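Local coordinates for cell wall surface anchor protein (Streptococcus agalactiae, PDB 4Z1P), which probably acts as a cell-wall-anchored adhesin of the antigen I/II family, helping the streptococcus attach to surfaces or partner cells, at residues I44-A48 with E49-K53; Q17-G21 with K22-P26. All blocks are in the same frame, centred on the assembly; numbering follows the deposited sequence. Where two conformers were deposited one is given.

Contact 1 (I44-A48 with E49-K53)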
loop_
_atom_site.group_PDB
_atom_site.type_symbol
_atom_site.label_atom_id
_atom_site.label_comp_id
_atom_site.label_asym_id
_atom_site.label_seq_id
_atom_site.Cartn_x
_atom_site.Cartn_y
_atom_site.Cartn_z
ATOM N N ILE A 44 27.382 -30.407 -6.041
ATOM C CA ILE A 44 28.577 -30.019 -5.283
ATOM C C ILE A 44 29.006 -31.097 -4.327
ATOM O O ILE A 44 28.140 -31.875 -3.830
ATOM C CB ILE A 44 28.265 -28.698 -4.515
ATOM C CG1 ILE A 44 29.516 -27.942 -4.120
ATOM C CG2 ILE A 44 27.376 -28.874 -3.273
ATOM C CD1 ILE A 44 29.179 -26.571 -3.564
ATOM N N LYS A 45 30.321 -31.183 -4.092
ATOM C CA LYS A 45 30.891 -32.015 -3.075
ATOM C C LYS A 45 31.517 -31.154 -1.982
ATOM O O LYS A 45 32.752 -31.109 -1.830
ATOM C CB LYS A 45 31.958 -32.959 -3.656
ATOM N N ALA A 46 30.677 -30.490 -1.187
ATOM C CA ALA A 46 31.159 -29.596 -0.168
ATOM C C ALA A 46 31.771 -30.345 0.992
ATOM O O ALA A 46 31.344 -31.429 1.317
ATOM C CB ALA A 46 30.032 -28.675 0.311
ATOM N N SER A 47 32.768 -29.738 1.619
ATOM C CA SER A 47 33.414 -30.289 2.786
ATOM C C SER A 47 32.476 -30.373 3.966
ATOM O O SER A 47 31.504 -29.611 4.050
ATOM C CB SER A 47 34.624 -29.461 3.215
ATOM O OG SER A 47 34.275 -28.202 3.778
ATOM N N ALA A 48 32.770 -31.269 4.907
ATOM C CA ALA A 48 31.949 -31.365 6.102
ATOM C C ALA A 48 32.008 -30.043 6.879
ATOM O O ALA A 48 30.987 -29.634 7.467
ATOM C CB ALA A 48 32.384 -32.524 6.973
ATOM N N GLU A 49 33.167 -29.370 6.828
ATOM C CA GLU A 49 33.341 -28.096 7.502
ATOM C C GLU A 49 32.513 -26.987 6.827
ATOM O O GLU A 49 31.923 -26.154 7.494
ATOM C CB GLU A 49 34.827 -27.706 7.539
ATOM C CG GLU A 49 35.152 -26.599 8.500
ATOM C CD GLU A 49 36.410 -25.845 8.134
ATOM O OE1 GLU A 49 37.255 -26.373 7.365
ATOM O OE2 GLU A 49 36.543 -24.707 8.623
ATOM N N ALA A 50 32.428 -26.992 5.502
ATOM C CA ALA A 50 31.606 -26.021 4.812
ATOM C C ALA A 50 30.117 -26.224 5.136
ATOM O O ALA A 50 29.371 -25.276 5.422
ATOM C CB ALA A 50 31.840 -26.155 3.330
ATOM N N ILE A 51 29.690 -27.476 5.083
ATOM C CA ILE A 51 28.282 -27.825 5.277
ATOM C C ILE A 51 27.890 -27.433 6.688
ATOM O O ILE A 51 26.781 -26.906 6.894
ATOM C CB ILE A 51 28.058 -29.318 5.017
ATOM C CG1 ILE A 51 28.210 -29.600 3.512
ATOM C CG2 ILE A 51 26.733 -29.772 5.572
ATOM C CD1 ILE A 51 28.684 -31.007 3.208
ATOM N N ALA A 52 28.793 -27.652 7.628
ATOM C CA ALA A 52 28.544 -27.295 9.020
ATOM C C ALA A 52 28.282 -25.791 9.249
ATOM O O ALA A 52 27.623 -25.423 10.222
ATOM C CB ALA A 52 29.645 -27.839 9.942
ATOM N N LYS A 53 28.742 -24.891 8.392
ATOM C CA LYS A 53 28.398 -23.478 8.545
ATOM C C LYS A 53 26.918 -23.163 8.219
ATOM O O LYS A 53 26.413 -22.078 8.425
ATOM C CB LYS A 53 29.336 -22.648 7.697
ATOM C CG LYS A 53 30.777 -22.821 8.137
ATOM C CD LYS A 53 31.738 -21.923 7.394
ATOM C CE LYS A 53 33.117 -21.866 8.089
ATOM N NZ LYS A 53 33.783 -20.599 7.639
#
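Ser47 meets Ala50 at the start of the short helix 48-52, where it serves as N-cap, while Ala46, just before the cap, and Ile51, the fourth helical residue, close a hydrophobic staple. The Ser47 hydroxyl reaches forward to the first turn and accepts from the amide of Ala50, with OG 2.8 Å from Ala50 N and an N-H...O angle of 153°. A chi1 of 71° makes this possible, because it tucks OG between the serine's own N and carbonyl carbon, on the side of the Ala50 amide. The same placement brings OG within 3.2 Å of Ala50 CB. The carbonyl of Ser47 opens the helical bonding pattern: Ile51 N donates to Ser47 O over 3.0 Å in a nearly straight bond of 165°.

Ile51, the buried member of the group, folds its side chain back along the incoming chain. CG1 stands beside its own backbone N and anti to the carbonyl carbon, which puts it 3.8 Å from Ala46 CB. Further out, CD1 lies 3.3 Å from Ala46 O, so the branch runs alongside the backbone leading into the cap. Phe163 adds to the apolar cover of Ala46, Ala50 and Ile51, and Tyr127 of helix 123-131 touches Ile51 while its hydroxyl bonds to Ala46 N. The helix is thus seated by its inner face on neighbouring parts of the same domain.

Ala48, the first helical residue, points its methyl group outward and contributes chiefly through its backbone. Its carbonyl oxygen receives the amide of Ala52, with Ala52 N 3.0 Å from Ala48 O, and Ala52 CB rests 3.3 Å from that same oxygen.

Contact 2 (Q17-G21 with K22-P26)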
loop_
_atom_site.group_PDB
_atom_site.type_symbol
_atom_site.label_atom_id
_atom_site.label_comp_id
_atom_site.label_asym_id
_atom_site.label_seq_id
_atom_site.Cartn_x
_atom_site.Cartn_y
_atom_site.Cartn_z
ATOM N N GLN A 17 1.301 -9.920 -10.676
ATOM C CA GLN A 17 2.228 -9.094 -11.459
ATOM C C GLN A 17 3.048 -8.264 -10.543
ATOM O O GLN A 17 2.543 -7.764 -9.541
ATOM C CB GLN A 17 1.515 -8.108 -12.402
ATOM C CG GLN A 17 1.603 -8.465 -13.859
ATOM C CD GLN A 17 0.597 -9.517 -14.223
ATOM O OE1 GLN A 17 -0.556 -9.188 -14.535
ATOM N NE2 GLN A 17 1.008 -10.790 -14.175
ATOM N N SER A 18 4.267 -7.999 -10.968
ATOM C CA SER A 18 5.208 -7.239 -10.184
ATOM C C SER A 18 4.688 -5.847 -10.042
ATOM O O SER A 18 4.286 -5.201 -11.037
ATOM C CB SER A 18 6.599 -7.196 -10.843
ATOM O OG SER A 18 7.411 -6.144 -10.264
ATOM N N ILE A 19 4.743 -5.317 -8.828
ATOM C CA ILE A 19 4.470 -3.904 -8.639
ATOM C C ILE A 19 5.640 -3.143 -8.054
ATOM O O ILE A 19 5.484 -2.132 -7.353
ATOM C CB ILE A 19 3.198 -3.666 -7.833
ATOM C CG1 ILE A 19 3.221 -4.449 -6.503
ATOM C CG2 ILE A 19 2.035 -4.094 -8.654
ATOM C CD1 ILE A 19 2.226 -3.935 -5.488
ATOM N N ASN A 20 6.834 -3.623 -8.342
ATOM C CA ASN A 20 8.052 -2.920 -7.894
ATOM C C ASN A 20 8.110 -1.486 -8.386
ATOM O O ASN A 20 7.834 -1.231 -9.557
ATOM C CB ASN A 20 9.301 -3.661 -8.388
ATOM C CG ASN A 20 10.529 -3.385 -7.541
ATOM O OD1 ASN A 20 10.559 -2.555 -6.615
ATOM N ND2 ASN A 20 11.584 -4.128 -7.853
ATOM N N GLY A 21 8.436 -0.563 -7.513
ATOM C CA GLY A 21 8.488 0.847 -7.844
ATOM C C GLY A 21 7.118 1.558 -7.880
ATOM O O GLY A 21 7.069 2.724 -8.215
ATOM N N LYS A 22 6.043 0.892 -7.488
ATOM C CA LYS A 22 4.697 1.495 -7.551
ATOM C C LYS A 22 4.165 1.884 -6.180
ATOM O O LYS A 22 4.602 1.356 -5.173
ATOM C CB LYS A 22 3.683 0.531 -8.206
ATOM C CG LYS A 22 4.121 -0.127 -9.491
ATOM C CD LYS A 22 4.225 0.822 -10.657
ATOM C CE LYS A 22 4.370 0.068 -11.963
ATOM N NZ LYS A 22 4.710 1.083 -13.023
ATOM N N SER A 23 3.155 2.754 -6.145
ATOM C CA SER A 23 2.603 3.200 -4.892
ATOM C C SER A 23 1.507 2.325 -4.357
ATOM O O SER A 23 0.815 1.611 -5.080
ATOM C CB SER A 23 2.108 4.659 -4.937
ATOM O OG SER A 23 1.218 4.800 -6.003
ATOM N N VAL A 24 1.383 2.370 -3.044
ATOM C CA VAL A 24 0.364 1.674 -2.332
ATOM C C VAL A 24 -0.219 2.545 -1.221
ATOM O O VAL A 24 0.354 3.518 -0.838
ATOM C CB VAL A 24 0.897 0.355 -1.679
ATOM C CG1 VAL A 24 1.517 -0.544 -2.727
ATOM C CG2 VAL A 24 1.902 0.644 -0.570
ATOM N N LEU A 25 -1.313 2.074 -0.637
ATOM C CA LEU A 25 -2.097 2.825 0.330
ATOM C C LEU A 25 -1.839 2.341 1.766
ATOM O O LEU A 25 -1.314 1.226 1.952
ATOM C CB LEU A 25 -3.590 2.681 0.014
ATOM C CG LEU A 25 -3.989 3.411 -1.276
ATOM C CD1 LEU A 25 -5.294 2.906 -1.854
ATOM C CD2 LEU A 25 -3.966 4.923 -1.179
ATOM N N PRO A 26 -2.297 3.127 2.790
ATOM C CA PRO A 26 -1.959 2.800 4.172
ATOM C C PRO A 26 -2.426 1.450 4.569
ATOM O O PRO A 26 -1.715 0.804 5.345
ATOM C CB PRO A 26 -2.662 3.892 4.999
ATOM C CG PRO A 26 -2.648 5.034 4.100
ATOM C CD PRO A 26 -2.933 4.458 2.727
#
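Ile19 and Lys22 face each other across a type II beta turn, closed by the bond from Lys22 N to Ile19 O (3.1 Å). The amide reaches that oxygen from above the carbonyl plane, 37° out of it, and the bond is somewhat bent at the hydrogen.

The first methylenes of Lys22 lie against the turn's own carbonyl. With chi1 at -47° its CG sits beside the backbone N, which brings CG to 3.2 Å from Ile19 O and 4.0 Å from Ile19 CB. A bend at chi2 leads the rest of the chain away, and the ammonium group is held by the side-chain oxygen of Asn217. Ile19 takes the less usual rotamer in which CG1 lies between its backbone N and carbonyl carbon. Its CD1 comes to 4.4 Å from Val24 CG1, a loose apolar touch between two buried side chains. Asn20, at the second position of the turn, sends its CB away from Lys22-Pro26, and its OD1 accepts from the amide of Val173.

Ser18 shapes the approach. Its OG lies 3.2 Å from Asn20 N and accepts from it in an almost straight bond, forming an ST turn that overlaps the beta turn at Ile19 and Asn20. Gly21, at the third position, has a positive phi of 79°, the conformation a type II turn places there and one that suits glycine. The result is an ST turn overlapping a glycine-containing type II beta turn, within the connection between strands 8-11 and 29-36 of an immunoglobulin-like beta sandwich.

In the fold
Along the chain contact 2 comes first, then strand 29-36, then contact 1. Their centres are 40 Å apart and their nearest atoms about 28 Å, so they do not touch. Both belong to the same beta sandwich, the C2 domain of the antigen I/II family. Contact 2 lies about 7 Å from the centre of the chain, where this sandwich meets the next one, and its bonds to Asn217 reach across to a loop of that second unit. Contact 1 lies about 42 Å from the chain centre, where helix 48-52 leads into strand 55-61 of the five-stranded sheet. One thus lies at the junction between the two sandwiches, the other at a remote end of the elongated molecule.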